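Local coordinates for protein RNA-dependent RNA Polymerase (Bombyx mori cytoplasmic polyhedrosis virus, PDB 6TZ0) that catalyses RNA-templated RNA synthesis, transcribing the double-stranded viral genome into plus strands and probably also making the complementary minus strands, at residues D414-N419 with L499-Y504; P463-K468 with D493-F498; Y504-Q509 with L568-K573; N558-Y563 with A610-N615; G635-G640 with S645-V650. All coordinates share one frame; numbering follows the deposited sequence.

Contact 1: residues D414-N419 with L499-Y504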
# COMPACT_ATOMS: atom_id res chain seq x y z
N ASP A 414 -16.23 9.32 -11.15
CA ASP A 414 -15.16 10.20 -11.58
C ASP A 414 -14.67 11.07 -10.43
O ASP A 414 -13.46 11.21 -10.21
CB ASP A 414 -15.65 11.06 -12.73
CG ASP A 414 -15.95 10.25 -13.94
OD1 ASP A 414 -15.33 9.19 -14.07
OD2 ASP A 414 -16.81 10.65 -14.76
N GLU A 415 -15.60 11.65 -9.68
CA GLU A 415 -15.25 12.41 -8.49
C GLU A 415 -14.63 11.51 -7.43
O GLU A 415 -13.73 11.94 -6.70
CB GLU A 415 -16.48 13.13 -7.95
CG GLU A 415 -16.22 14.06 -6.78
CD GLU A 415 -15.39 15.27 -7.15
OE1 GLU A 415 -15.44 15.70 -8.33
OE2 GLU A 415 -14.69 15.81 -6.27
N ALA A 416 -15.05 10.24 -7.38
CA ALA A 416 -14.43 9.28 -6.47
C ALA A 416 -13.00 8.97 -6.86
O ALA A 416 -12.13 8.84 -6.00
CB ALA A 416 -15.26 8.01 -6.41
N TRP A 417 -12.72 8.87 -8.16
CA TRP A 417 -11.35 8.65 -8.63
C TRP A 417 -10.46 9.85 -8.34
O TRP A 417 -9.30 9.69 -7.92
CB TRP A 417 -11.37 8.33 -10.12
CG TRP A 417 -10.03 8.38 -10.79
CD1 TRP A 417 -9.60 9.33 -11.66
CD2 TRP A 417 -8.94 7.47 -10.62
NE1 TRP A 417 -8.32 9.06 -12.06
CE2 TRP A 417 -7.89 7.92 -11.44
CE3 TRP A 417 -8.76 6.31 -9.87
CZ2 TRP A 417 -6.68 7.26 -11.52
CZ3 TRP A 417 -7.55 5.65 -9.96
CH2 TRP A 417 -6.53 6.13 -10.77
N LEU A 418 -10.97 11.06 -8.55
CA LEU A 418 -10.19 12.25 -8.21
C LEU A 418 -9.95 12.38 -6.71
O LEU A 418 -8.86 12.78 -6.30
CB LEU A 418 -10.88 13.51 -8.76
CG LEU A 418 -10.46 13.99 -10.15
CD1 LEU A 418 -10.87 13.05 -11.26
CD2 LEU A 418 -11.07 15.35 -10.39
N ASN A 419 -10.94 12.02 -5.88
CA ASN A 419 -10.72 12.03 -4.44
C ASN A 419 -9.77 10.93 -4.00
O ASN A 419 -9.07 11.08 -3.00
CB ASN A 419 -12.05 11.88 -3.71
CG ASN A 419 -12.96 13.07 -3.89
OD1 ASN A 419 -12.50 14.21 -3.92
ND2 ASN A 419 -14.25 12.81 -4.02
N LEU A 499 -7.57 0.67 -13.49
CA LEU A 499 -8.24 -0.59 -13.81
C LEU A 499 -8.67 -1.34 -12.55
O LEU A 499 -9.66 -2.06 -12.57
CB LEU A 499 -7.34 -1.48 -14.66
CG LEU A 499 -7.21 -1.07 -16.11
CD1 LEU A 499 -6.24 -2.00 -16.81
CD2 LEU A 499 -8.58 -1.11 -16.76
N SER A 500 -7.94 -1.17 -11.46
CA SER A 500 -8.29 -1.83 -10.22
C SER A 500 -9.20 -0.99 -9.33
O SER A 500 -9.36 -1.32 -8.15
CB SER A 500 -7.03 -2.20 -9.45
OG SER A 500 -6.32 -1.04 -9.06
N PHE A 501 -9.80 0.07 -9.85
CA PHE A 501 -10.54 0.98 -8.99
C PHE A 501 -11.98 0.53 -8.81
O PHE A 501 -12.53 0.61 -7.71
CB PHE A 501 -10.47 2.40 -9.52
CG PHE A 501 -11.10 3.40 -8.62
CD1 PHE A 501 -10.52 3.72 -7.41
CD2 PHE A 501 -12.27 4.04 -8.99
CE1 PHE A 501 -11.10 4.64 -6.57
CE2 PHE A 501 -12.85 4.96 -8.16
CZ PHE A 501 -12.27 5.26 -6.95
N MET A 502 -12.63 0.08 -9.88
CA MET A 502 -13.99 -0.41 -9.76
C MET A 502 -14.12 -1.76 -9.03
O MET A 502 -15.11 -1.92 -8.30
CB MET A 502 -14.65 -0.44 -11.15
CG MET A 502 -16.13 -0.80 -11.16
SD MET A 502 -17.20 0.30 -10.22
CE MET A 502 -17.30 1.70 -11.32
N PRO A 503 -13.19 -2.74 -9.15
CA PRO A 503 -13.24 -3.87 -8.20
C PRO A 503 -13.08 -3.46 -6.74
O PRO A 503 -13.74 -4.04 -5.87
CB PRO A 503 -12.09 -4.76 -8.67
CG PRO A 503 -12.01 -4.51 -10.10
CD PRO A 503 -12.30 -3.07 -10.29
N TYR A 504 -12.23 -2.47 -6.47
CA TYR A 504 -12.11 -1.92 -5.12
C TYR A 504 -13.41 -1.28 -4.66
O TYR A 504 -13.82 -1.47 -3.51
CB TYR A 504 -10.97 -0.91 -5.08
CG TYR A 504 -10.94 -0.08 -3.81
CD1 TYR A 504 -10.59 -0.65 -2.60
CD2 TYR A 504 -11.28 1.26 -3.84
CE1 TYR A 504 -10.58 0.11 -1.45
CE2 TYR A 504 -11.28 2.02 -2.70
CZ TYR A 504 -10.93 1.44 -1.50
OH TYR A 504 -10.92 2.19 -0.36
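The phenyl ring of Phe501 reaches across to helix 413-422 and lies against Trp417, whose indole turns its edge toward one face of the phenyl. The pair is T-shaped, with planes at 75° and centroids 5.5 Å apart. On the indole the touching atom is Trp417 CE3, which stands 3.9 Å from Phe501 CG, over the rim of the phenyl face and not over its middle. Phe501 gets there because its CG is anti to the backbone N (chi1 -175°), which extends the ring away from its own backbone toward helix 413-422. This is aromatic helix-to-helix packing inside the central polymerase domain, without a hydrogen bond between the two segments. At the far end of the phenyl, Phe501 CZ meets Ala416 CB at 4.1 Å and Ala416 O at 3.7 Å, where a small methyl lets the ring come close to the helix backbone. Phe420, one turn further along the same helix, also meets the Phe501 ring, and Phe498 packs edge-to-face with Trp417.

Contact 2: residues P463-K468 with D493-F498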
# COMPACT_ATOMS: atom_id res chain seq x y z
N PRO A 463 -10.08 5.54 -24.97
CA PRO A 463 -9.91 4.12 -24.62
C PRO A 463 -8.51 3.58 -24.85
O PRO A 463 -8.17 2.54 -24.27
CB PRO A 463 -10.93 3.42 -25.54
CG PRO A 463 -11.90 4.48 -25.91
CD PRO A 463 -11.11 5.73 -26.00
N GLU A 464 -7.68 4.24 -25.66
CA GLU A 464 -6.34 3.73 -25.93
C GLU A 464 -5.38 3.94 -24.77
O GLU A 464 -4.29 3.36 -24.78
CB GLU A 464 -5.78 4.38 -27.19
CG GLU A 464 -6.48 3.93 -28.45
CD GLU A 464 -6.21 2.47 -28.78
OE1 GLU A 464 -5.09 2.00 -28.51
OE2 GLU A 464 -7.12 1.79 -29.30
N ARG A 465 -5.77 4.74 -23.78
CA ARG A 465 -4.97 4.95 -22.57
C ARG A 465 -4.75 3.65 -21.80
O ARG A 465 -3.65 3.40 -21.30
CB ARG A 465 -5.67 6.00 -21.72
CG ARG A 465 -5.05 6.25 -20.39
CD ARG A 465 -5.62 7.49 -19.74
NE ARG A 465 -7.05 7.45 -19.47
CZ ARG A 465 -7.60 6.98 -18.36
NH1 ARG A 465 -8.91 7.01 -18.20
NH2 ARG A 465 -6.83 6.50 -17.39
N ILE A 466 -5.77 2.80 -21.75
CA ILE A 466 -5.69 1.54 -21.01
C ILE A 466 -4.72 0.58 -21.69
O ILE A 466 -3.88 -0.06 -21.04
CB ILE A 466 -7.09 0.93 -20.88
CG1 ILE A 466 -8.06 1.94 -20.27
CG2 ILE A 466 -7.04 -0.34 -20.09
CD1 ILE A 466 -7.69 2.41 -18.89
N PHE A 467 -4.81 0.47 -23.02
CA PHE A 467 -3.91 -0.41 -23.74
C PHE A 467 -2.49 0.13 -23.76
O PHE A 467 -1.54 -0.64 -23.80
CB PHE A 467 -4.40 -0.64 -25.17
CG PHE A 467 -5.81 -1.09 -25.26
CD1 PHE A 467 -6.21 -2.29 -24.70
CD2 PHE A 467 -6.74 -0.35 -25.97
CE1 PHE A 467 -7.51 -2.72 -24.80
CE2 PHE A 467 -8.04 -0.78 -26.07
CZ PHE A 467 -8.43 -1.96 -25.49
N LYS A 468 -2.34 1.46 -23.72
CA LYS A 468 -1.02 2.05 -23.55
C LYS A 468 -0.43 1.70 -22.20
O LYS A 468 0.78 1.46 -22.08
CB LYS A 468 -1.11 3.56 -23.74
CG LYS A 468 0.21 4.28 -23.68
CD LYS A 468 0.03 5.76 -23.96
CE LYS A 468 -0.64 6.45 -22.79
NZ LYS A 468 -0.70 7.93 -22.99
N ASP A 493 1.37 2.80 -12.38
CA ASP A 493 0.95 4.11 -12.86
C ASP A 493 -0.55 4.32 -12.65
O ASP A 493 -1.27 3.42 -12.20
CB ASP A 493 1.34 4.29 -14.32
CG ASP A 493 0.81 3.18 -15.22
OD1 ASP A 493 0.26 2.19 -14.70
OD2 ASP A 493 0.95 3.30 -16.45
N ASN A 494 -1.04 5.51 -13.01
CA ASN A 494 -2.42 5.87 -12.74
C ASN A 494 -3.43 5.05 -13.52
O ASN A 494 -4.58 4.95 -13.09
CB ASN A 494 -2.68 7.35 -13.03
CG ASN A 494 -2.18 8.24 -11.95
OD1 ASN A 494 -2.07 7.83 -10.80
ND2 ASN A 494 -1.99 9.50 -12.27
N ASP A 495 -3.04 4.44 -14.63
CA ASP A 495 -4.03 3.75 -15.43
C ASP A 495 -4.17 2.28 -15.05
O ASP A 495 -5.29 1.76 -15.05
CB ASP A 495 -3.66 3.88 -16.90
CG ASP A 495 -3.58 5.32 -17.34
OD1 ASP A 495 -4.35 6.15 -16.81
OD2 ASP A 495 -2.72 5.63 -18.19
N ARG A 496 -3.07 1.61 -14.69
CA ARG A 496 -3.20 0.33 -14.01
C ARG A 496 -3.85 0.48 -12.65
O ARG A 496 -4.53 -0.44 -12.19
CB ARG A 496 -1.84 -0.34 -13.85
CG ARG A 496 -1.25 -0.93 -15.09
CD ARG A 496 0.03 -1.63 -14.72
NE ARG A 496 0.76 -2.18 -15.85
CZ ARG A 496 0.58 -3.41 -16.32
NH1 ARG A 496 -0.31 -4.21 -15.75
NH2 ARG A 496 1.29 -3.84 -17.35
N LEU A 497 -3.65 1.62 -11.99
CA LEU A 497 -4.37 1.90 -10.76
C LEU A 497 -5.84 2.14 -11.05
O LEU A 497 -6.71 1.84 -10.22
CB LEU A 497 -3.74 3.09 -10.05
CG LEU A 497 -4.20 3.38 -8.62
CD1 LEU A 497 -3.79 2.25 -7.72
CD2 LEU A 497 -3.65 4.69 -8.12
N PHE A 498 -6.14 2.69 -12.23
CA PHE A 498 -7.52 2.96 -12.61
C PHE A 498 -8.27 1.68 -12.96
O PHE A 498 -9.48 1.61 -12.77
CB PHE A 498 -7.53 3.93 -13.79
CG PHE A 498 -8.90 4.34 -14.22
CD1 PHE A 498 -9.61 5.28 -13.50
CD2 PHE A 498 -9.48 3.79 -15.35
CE1 PHE A 498 -10.87 5.67 -13.90
CE2 PHE A 498 -10.73 4.17 -15.75
CZ PHE A 498 -11.43 5.12 -15.02
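Arg465 NH2 donates to Asp495 OD1 at 2.6 Å, with an N-H...O angle of 147°, and this salt bridge carries the contact. The oxygen sits in the guanidinium plane, but the nitrogen comes from above the carboxylate plane, 52° out of it. A bend at chi3 turns the end of the arginine back to the aspartate. The other nitrogens of the guanidinium are used too: NE and NH1 bond to the carbonyls of Glu459 and Tyr460, so a buried charge is held in a fixed rotation, as a branched planar cation can be. Beside the salt bridge, Ile466 CD1 touches Phe498 CD2 at 4.2 Å. Arg465 NH1 lies over one face of the same ring, at most a weak cation-pi attraction. Asp493, an N-cap residue, takes a weak bond from Arg496 N to its OD1. The short helical segments, the second weakly bonded, cross steeply (107°, axes 9.3 Å apart): a helix-helix crossing pinned by a buried salt bridge within the central polymerase domain.

Contact 3: residues Y504-Q509 with L568-K573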
# COMPACT_ATOMS: atom_id res chain seq x y z
N TYR A 504 -12.23 -2.47 -6.47
CA TYR A 504 -12.11 -1.92 -5.12
C TYR A 504 -13.41 -1.28 -4.66
O TYR A 504 -13.82 -1.47 -3.51
CB TYR A 504 -10.97 -0.91 -5.08
CG TYR A 504 -10.94 -0.08 -3.81
CD1 TYR A 504 -10.59 -0.65 -2.60
CD2 TYR A 504 -11.28 1.26 -3.84
CE1 TYR A 504 -10.58 0.11 -1.45
CE2 TYR A 504 -11.28 2.02 -2.70
CZ TYR A 504 -10.93 1.44 -1.50
OH TYR A 504 -10.92 2.19 -0.36
N THR A 505 -14.05 -0.51 -5.53
CA THR A 505 -15.28 0.18 -5.17
C THR A 505 -16.42 -0.81 -4.91
O THR A 505 -17.23 -0.61 -4.00
CB THR A 505 -15.65 1.16 -6.28
OG1 THR A 505 -14.56 2.08 -6.46
CG2 THR A 505 -16.90 1.94 -5.95
N ILE A 506 -16.45 -1.90 -5.67
CA ILE A 506 -17.48 -2.91 -5.45
C ILE A 506 -17.23 -3.68 -4.16
O ILE A 506 -18.13 -3.81 -3.32
CB ILE A 506 -17.57 -3.85 -6.67
CG1 ILE A 506 -18.16 -3.10 -7.86
CG2 ILE A 506 -18.34 -5.10 -6.33
CD1 ILE A 506 -18.09 -3.87 -9.14
N GLY A 507 -16.01 -4.18 -3.96
CA GLY A 507 -15.73 -4.94 -2.76
C GLY A 507 -15.67 -4.13 -1.48
O GLY A 507 -15.73 -4.70 -0.40
N LYS A 508 -15.55 -2.80 -1.59
CA LYS A 508 -15.56 -1.93 -0.42
C LYS A 508 -16.94 -1.82 0.20
O LYS A 508 -17.05 -1.52 1.39
CB LYS A 508 -15.03 -0.56 -0.86
CG LYS A 508 -14.84 0.49 0.20
CD LYS A 508 -14.35 1.77 -0.45
CE LYS A 508 -14.11 2.85 0.57
NZ LYS A 508 -15.38 3.29 1.20
N GLN A 509 -18.00 -2.08 -0.57
CA GLN A 509 -19.35 -1.87 -0.07
C GLN A 509 -19.81 -2.96 0.88
O GLN A 509 -20.77 -2.74 1.62
CB GLN A 509 -20.33 -1.78 -1.24
CG GLN A 509 -20.01 -0.69 -2.23
CD GLN A 509 -20.02 0.69 -1.63
OE1 GLN A 509 -20.85 1.01 -0.78
NE2 GLN A 509 -19.08 1.52 -2.06
N LEU A 568 -17.96 -9.65 -11.05
CA LEU A 568 -18.75 -9.69 -12.28
C LEU A 568 -20.24 -9.85 -12.01
O LEU A 568 -21.05 -9.34 -12.78
CB LEU A 568 -18.24 -10.79 -13.20
CG LEU A 568 -16.91 -10.50 -13.89
CD1 LEU A 568 -16.44 -11.70 -14.67
CD2 LEU A 568 -17.05 -9.30 -14.79
N ASP A 569 -20.61 -10.52 -10.91
CA ASP A 569 -22.02 -10.59 -10.52
C ASP A 569 -22.57 -9.21 -10.18
O ASP A 569 -23.63 -8.80 -10.68
CB ASP A 569 -22.21 -11.52 -9.33
CG ASP A 569 -22.05 -12.97 -9.70
OD1 ASP A 569 -22.32 -13.33 -10.86
OD2 ASP A 569 -21.68 -13.77 -8.81
N VAL A 570 -21.84 -8.47 -9.33
CA VAL A 570 -22.29 -7.14 -8.95
C VAL A 570 -22.27 -6.20 -10.15
O VAL A 570 -23.17 -5.37 -10.33
CB VAL A 570 -21.44 -6.59 -7.79
CG1 VAL A 570 -21.91 -5.22 -7.38
CG2 VAL A 570 -21.50 -7.53 -6.62
N ALA A 571 -21.27 -6.35 -11.03
CA ALA A 571 -21.17 -5.49 -12.20
C ALA A 571 -22.26 -5.77 -13.21
O ALA A 571 -22.71 -4.85 -13.90
CB ALA A 571 -19.79 -5.66 -12.84
N SER A 572 -22.70 -7.02 -13.32
CA SER A 572 -23.80 -7.32 -14.23
C SER A 572 -25.12 -6.82 -13.67
O SER A 572 -25.98 -6.36 -14.43
CB SER A 572 -23.88 -8.82 -14.48
OG SER A 572 -24.31 -9.50 -13.32
N LYS A 573 -25.30 -6.87 -12.35
CA LYS A 573 -26.58 -6.44 -11.79
C LYS A 573 -26.77 -4.92 -11.77
O LYS A 573 -27.91 -4.47 -11.70
CB LYS A 573 -26.77 -6.98 -10.37
CG LYS A 573 -27.14 -8.44 -10.30
CD LYS A 573 -27.28 -8.90 -8.87
CE LYS A 573 -27.85 -10.31 -8.78
NZ LYS A 573 -26.94 -11.34 -9.36
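Apolar contact is all that joins the two segments, and Ile506 supplies one whole side of it. Its CG2 methyl meets Val570 tip to tip, 3.7 Å from Val570 CG1. Both branches of the isoleucine are used: CG2 stands anti to the backbone N and reaches the valine, while CG1, beside that N (chi1 -70°), carries CD1 off to Ala571 CB at 4.4 Å. Beta-branched residues suit the site, since short stiff side chains pack between the helices with little freedom of rotation.

Hydrogen bonding stays within each segment. Ser572 OG donates to Asp569 O at 2.8 Å, tilted 30° from the carbonyl plane, and Lys573 N reaches the same oxygen from the same face, a serine hydroxyl bonding back to its own helix. A weak bond runs from Gln509 NE2 to Thr505 O.

Cys609 and Trp606 of helix 604-614 and Ile404 of helix 401-409 enlarge the apolar core: this is helix-to-helix packing of 501-508 on 557-573 within the catalytic polymerase region.

Contact 4: residues N558-Y563 with A610-N615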
# COMPACT_ATOMS: atom_id res chain seq x y z
N ASN A 558 -6.13 -18.30 -10.75
CA ASN A 558 -7.42 -18.91 -10.50
C ASN A 558 -7.99 -18.50 -9.15
O ASN A 558 -9.22 -18.47 -8.98
CB ASN A 558 -7.30 -20.42 -10.59
CG ASN A 558 -6.98 -20.89 -11.98
OD1 ASN A 558 -7.50 -20.37 -12.95
ND2 ASN A 558 -6.14 -21.90 -12.08
N THR A 559 -7.14 -18.20 -8.17
CA THR A 559 -7.63 -17.71 -6.89
C THR A 559 -8.18 -16.29 -7.03
O THR A 559 -9.16 -15.94 -6.38
CB THR A 559 -6.51 -17.78 -5.85
OG1 THR A 559 -6.01 -19.12 -5.80
CG2 THR A 559 -7.02 -17.43 -4.47
N LYS A 560 -7.57 -15.49 -7.91
CA LYS A 560 -8.11 -14.18 -8.26
C LYS A 560 -9.47 -14.30 -8.94
O LYS A 560 -10.34 -13.44 -8.75
CB LYS A 560 -7.11 -13.45 -9.15
CG LYS A 560 -7.57 -12.12 -9.69
CD LYS A 560 -7.64 -11.06 -8.62
CE LYS A 560 -8.29 -9.82 -9.17
NZ LYS A 560 -7.54 -9.29 -10.33
N ASP A 561 -9.68 -15.39 -9.68
CA ASP A 561 -10.96 -15.57 -10.37
C ASP A 561 -12.14 -15.77 -9.41
O ASP A 561 -13.27 -15.46 -9.79
CB ASP A 561 -10.84 -16.75 -11.33
CG ASP A 561 -11.78 -16.63 -12.50
OD1 ASP A 561 -12.53 -15.64 -12.59
OD2 ASP A 561 -11.76 -17.53 -13.37
N ILE A 562 -11.90 -16.20 -8.16
CA ILE A 562 -12.99 -16.36 -7.18
C ILE A 562 -13.60 -15.00 -6.83
O ILE A 562 -14.82 -14.84 -6.82
CB ILE A 562 -12.48 -17.08 -5.92
CG1 ILE A 562 -12.02 -18.50 -6.25
CG2 ILE A 562 -13.56 -17.14 -4.85
CD1 ILE A 562 -11.36 -19.20 -5.10
N TYR A 563 -12.75 -14.02 -6.55
CA TYR A 563 -13.20 -12.65 -6.33
C TYR A 563 -13.73 -12.03 -7.62
O TYR A 563 -14.63 -11.19 -7.58
CB TYR A 563 -12.05 -11.84 -5.76
CG TYR A 563 -12.34 -10.40 -5.36
CD1 TYR A 563 -13.00 -10.12 -4.18
CD2 TYR A 563 -11.91 -9.34 -6.14
CE1 TYR A 563 -13.25 -8.81 -3.80
CE2 TYR A 563 -12.15 -8.04 -5.77
CZ TYR A 563 -12.83 -7.78 -4.60
OH TYR A 563 -13.08 -6.49 -4.23
N ALA A 610 -14.66 -6.47 -16.65
CA ALA A 610 -14.33 -7.60 -17.51
C ALA A 610 -13.00 -7.39 -18.22
O ALA A 610 -12.23 -8.34 -18.40
CB ALA A 610 -15.45 -7.82 -18.53
N LEU A 611 -12.71 -6.15 -18.62
CA LEU A 611 -11.44 -5.88 -19.27
C LEU A 611 -10.28 -5.96 -18.29
O LEU A 611 -9.17 -6.35 -18.67
CB LEU A 611 -11.49 -4.51 -19.95
CG LEU A 611 -10.38 -4.11 -20.93
CD1 LEU A 611 -10.96 -3.31 -22.06
CD2 LEU A 611 -9.30 -3.30 -20.25
N GLU A 612 -10.51 -5.62 -17.02
CA GLU A 612 -9.47 -5.81 -16.03
C GLU A 612 -9.25 -7.29 -15.74
O GLU A 612 -8.11 -7.75 -15.65
CB GLU A 612 -9.80 -5.04 -14.76
CG GLU A 612 -8.67 -4.98 -13.75
CD GLU A 612 -8.71 -6.13 -12.76
OE1 GLU A 612 -9.82 -6.60 -12.44
OE2 GLU A 612 -7.64 -6.59 -12.34
N ALA A 613 -10.34 -8.05 -15.57
CA ALA A 613 -10.22 -9.46 -15.23
C ALA A 613 -9.65 -10.29 -16.37
O ALA A 613 -9.06 -11.35 -16.12
CB ALA A 613 -11.58 -10.02 -14.81
N ALA A 614 -9.81 -9.85 -17.61
CA ALA A 614 -9.30 -10.62 -18.74
C ALA A 614 -7.87 -10.28 -19.12
O ALA A 614 -7.26 -11.02 -19.90
CB ALA A 614 -10.20 -10.41 -19.96
N ASN A 615 -7.31 -9.18 -18.61
CA ASN A 615 -5.97 -8.74 -18.96
C ASN A 615 -5.19 -8.56 -17.66
O ASN A 615 -5.07 -7.45 -17.15
CB ASN A 615 -6.03 -7.43 -19.74
CG ASN A 615 -6.75 -7.58 -21.05
OD1 ASN A 615 -6.57 -8.55 -21.76
ND2 ASN A 615 -7.59 -6.61 -21.36
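The carboxylate of Glu612 is the flat group met across this contact, and Lys560 approaches it with its ammonium end alone. Lys560 NZ lies 3.4 Å from Glu612 OE2 and 4.1 Å from Glu612 OE1, giving a weak, long salt bridge; the position of OE2 is itself somewhat doubtful in the model. A second flat group, the ring of Tyr563, is set edge-to-face with that of His647. Arg641 NH1 is the other, stronger modelled partner of the carboxylate, with the same reservation about OE2; two cations beside a buried carboxylate would tend to favour its charged form. Long flexible chains suit both residues because the helices are well separated: Lys560 bends at chi2 (71°) and again near its tip, while Glu612 bends at chi2 (-90°). Lys560 also packs on His647. Asn558 and Asp561 pack against the chain of Viral structural protein 4. Three helices thus meet at this point: 557-573, which carries Lys560, 604-614, which carries Glu612, and 644-665, which carries His647.

Contact 5: residues G635-G640 with S645-V650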
# COMPACT_ATOMS: atom_id res chain seq x y z
N GLY A 635 1.75 -14.50 -10.92
CA GLY A 635 0.87 -15.23 -10.03
C GLY A 635 1.07 -14.87 -8.58
O GLY A 635 0.86 -15.69 -7.69
N THR A 636 1.51 -13.65 -8.34
CA THR A 636 1.60 -13.07 -7.02
C THR A 636 0.37 -12.17 -6.89
O THR A 636 -0.54 -12.23 -7.72
CB THR A 636 2.95 -12.36 -6.88
OG1 THR A 636 3.95 -13.19 -7.48
CG2 THR A 636 3.39 -12.19 -5.43
N TYR A 637 0.29 -11.36 -5.84
CA TYR A 637 -0.69 -10.30 -5.82
C TYR A 637 0.05 -8.99 -5.59
O TYR A 637 0.89 -8.92 -4.68
CB TYR A 637 -1.73 -10.53 -4.73
CG TYR A 637 -2.98 -9.73 -4.96
CD1 TYR A 637 -3.91 -10.14 -5.90
CD2 TYR A 637 -3.20 -8.54 -4.29
CE1 TYR A 637 -5.04 -9.40 -6.14
CE2 TYR A 637 -4.33 -7.80 -4.53
CZ TYR A 637 -5.25 -8.23 -5.45
OH TYR A 637 -6.37 -7.50 -5.69
N PRO A 638 -0.23 -7.94 -6.37
CA PRO A 638 0.72 -6.81 -6.45
C PRO A 638 0.82 -5.98 -5.19
O PRO A 638 1.90 -5.45 -4.89
CB PRO A 638 0.16 -5.98 -7.62
CG PRO A 638 -0.66 -6.94 -8.42
CD PRO A 638 -1.26 -7.86 -7.42
N SER A 639 -0.29 -5.80 -4.47
CA SER A 639 -0.37 -5.21 -3.13
C SER A 639 -0.02 -3.73 -3.05
O SER A 639 -0.10 -3.13 -1.97
CB SER A 639 0.48 -6.02 -2.13
OG SER A 639 0.38 -5.47 -0.83
N GLY A 640 0.32 -3.11 -4.17
CA GLY A 640 0.40 -1.67 -4.28
C GLY A 640 -0.77 -1.21 -5.11
O GLY A 640 -0.71 -0.21 -5.83
N SER A 645 -6.34 -4.90 0.01
CA SER A 645 -6.81 -5.39 1.29
C SER A 645 -8.22 -5.94 1.19
O SER A 645 -8.55 -6.95 1.85
CB SER A 645 -6.74 -4.27 2.33
OG SER A 645 -7.25 -4.68 3.58
N THR A 646 -9.05 -5.32 0.35
CA THR A 646 -10.43 -5.75 0.19
C THR A 646 -10.52 -7.12 -0.45
O THR A 646 -11.44 -7.87 -0.12
CB THR A 646 -11.23 -4.76 -0.65
OG1 THR A 646 -10.69 -4.71 -1.97
CG2 THR A 646 -11.16 -3.38 -0.04
N HIS A 647 -9.59 -7.46 -1.34
CA HIS A 647 -9.58 -8.78 -1.97
C HIS A 647 -9.42 -9.88 -0.94
O HIS A 647 -10.23 -10.81 -0.89
CB HIS A 647 -8.46 -8.86 -3.00
CG HIS A 647 -8.36 -10.20 -3.66
ND1 HIS A 647 -7.62 -11.23 -3.14
CD2 HIS A 647 -8.91 -10.68 -4.80
CE1 HIS A 647 -7.72 -12.29 -3.92
NE2 HIS A 647 -8.49 -11.98 -4.94
N HIS A 648 -8.39 -9.78 -0.10
CA HIS A 648 -8.13 -10.82 0.88
C HIS A 648 -9.21 -10.85 1.95
O HIS A 648 -9.61 -11.94 2.39
CB HIS A 648 -6.75 -10.62 1.52
CG HIS A 648 -5.63 -10.62 0.53
ND1 HIS A 648 -5.29 -11.72 -0.23
CD2 HIS A 648 -4.74 -9.66 0.21
CE1 HIS A 648 -4.26 -11.43 -1.00
NE2 HIS A 648 -3.90 -10.18 -0.75
N THR A 649 -9.74 -9.68 2.32
CA THR A 649 -10.81 -9.63 3.32
C THR A 649 -12.08 -10.30 2.81
O THR A 649 -12.67 -11.15 3.51
CB THR A 649 -11.09 -8.18 3.70
OG1 THR A 649 -9.89 -7.58 4.18
CG2 THR A 649 -12.13 -8.13 4.78
N VAL A 650 -12.51 -9.95 1.59
CA VAL A 650 -13.71 -10.53 0.99
C VAL A 650 -13.55 -12.02 0.78
O VAL A 650 -14.45 -12.80 1.13
CB VAL A 650 -14.05 -9.79 -0.31
CG1 VAL A 650 -15.06 -10.55 -1.13
CG2 VAL A 650 -14.63 -8.43 -0.01
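Tyr637 packs against His647 and His648 in an aromatic cluster where the loop before helix 644-665 folds back on the first turns of that helix; the Ser-Gly sequence and following helix are consistent with motif B of the viral RNA polymerases. The tight part is a stack. Tyr637 and His647 lie nearly face to face, planes at 24° and centroids 4.8 Å apart, with Tyr637 CE1 over the middle of the imidazole. Tyr637 OH sits 3.7 Å from His647 CB and also forms a weak hydrogen bond with Asp643. The second histidine brings its edge to the tyrosine face, Tyr637 CD2 to His648 NE2 being 4.0 Å and the planes 68° apart. Having CG beside its backbone N (chi1 -58°) swings the His648 ring back along the helix to the tyrosine. There it also makes a weak hydrogen bond to Asp552, a UTP-binding residue, so the cluster borders the nucleotide site. A broad phenol suits the place, since it can meet both imidazoles at once, and Pro638 CD packs over its rim. The looser side belongs to Ser639 and Ser645, which are partly exposed. Inside the helix, Thr649 OG1 donates to Ser645 O at 2.8 Å.

From the N terminus, helix 413-422 opens the first loop, which contact 1 closes when the chain reaches the start of helix 501-508. Contact 2, joining 463-468 to 493-498, is nested within it, and the two meet where Leu499 CD2 packs on Ile466 CG2. Contact 3 opens next in series, sharing Tyr504 with contact 1, and runs to helix 557-573. Contact 4 starts earlier on that same helix and closes later, at helix 604-614, so contacts 3 and 4 cross. Contact 5 is a short local turn-back beyond them. Tyr563 of contact 4 touches its helix and also bonds, probably, to Pro503 O of contact 1. Contacts 1 to 4 join helices of the central polymerase domain, while contact 5 borders the UTP-binding residue Asp552.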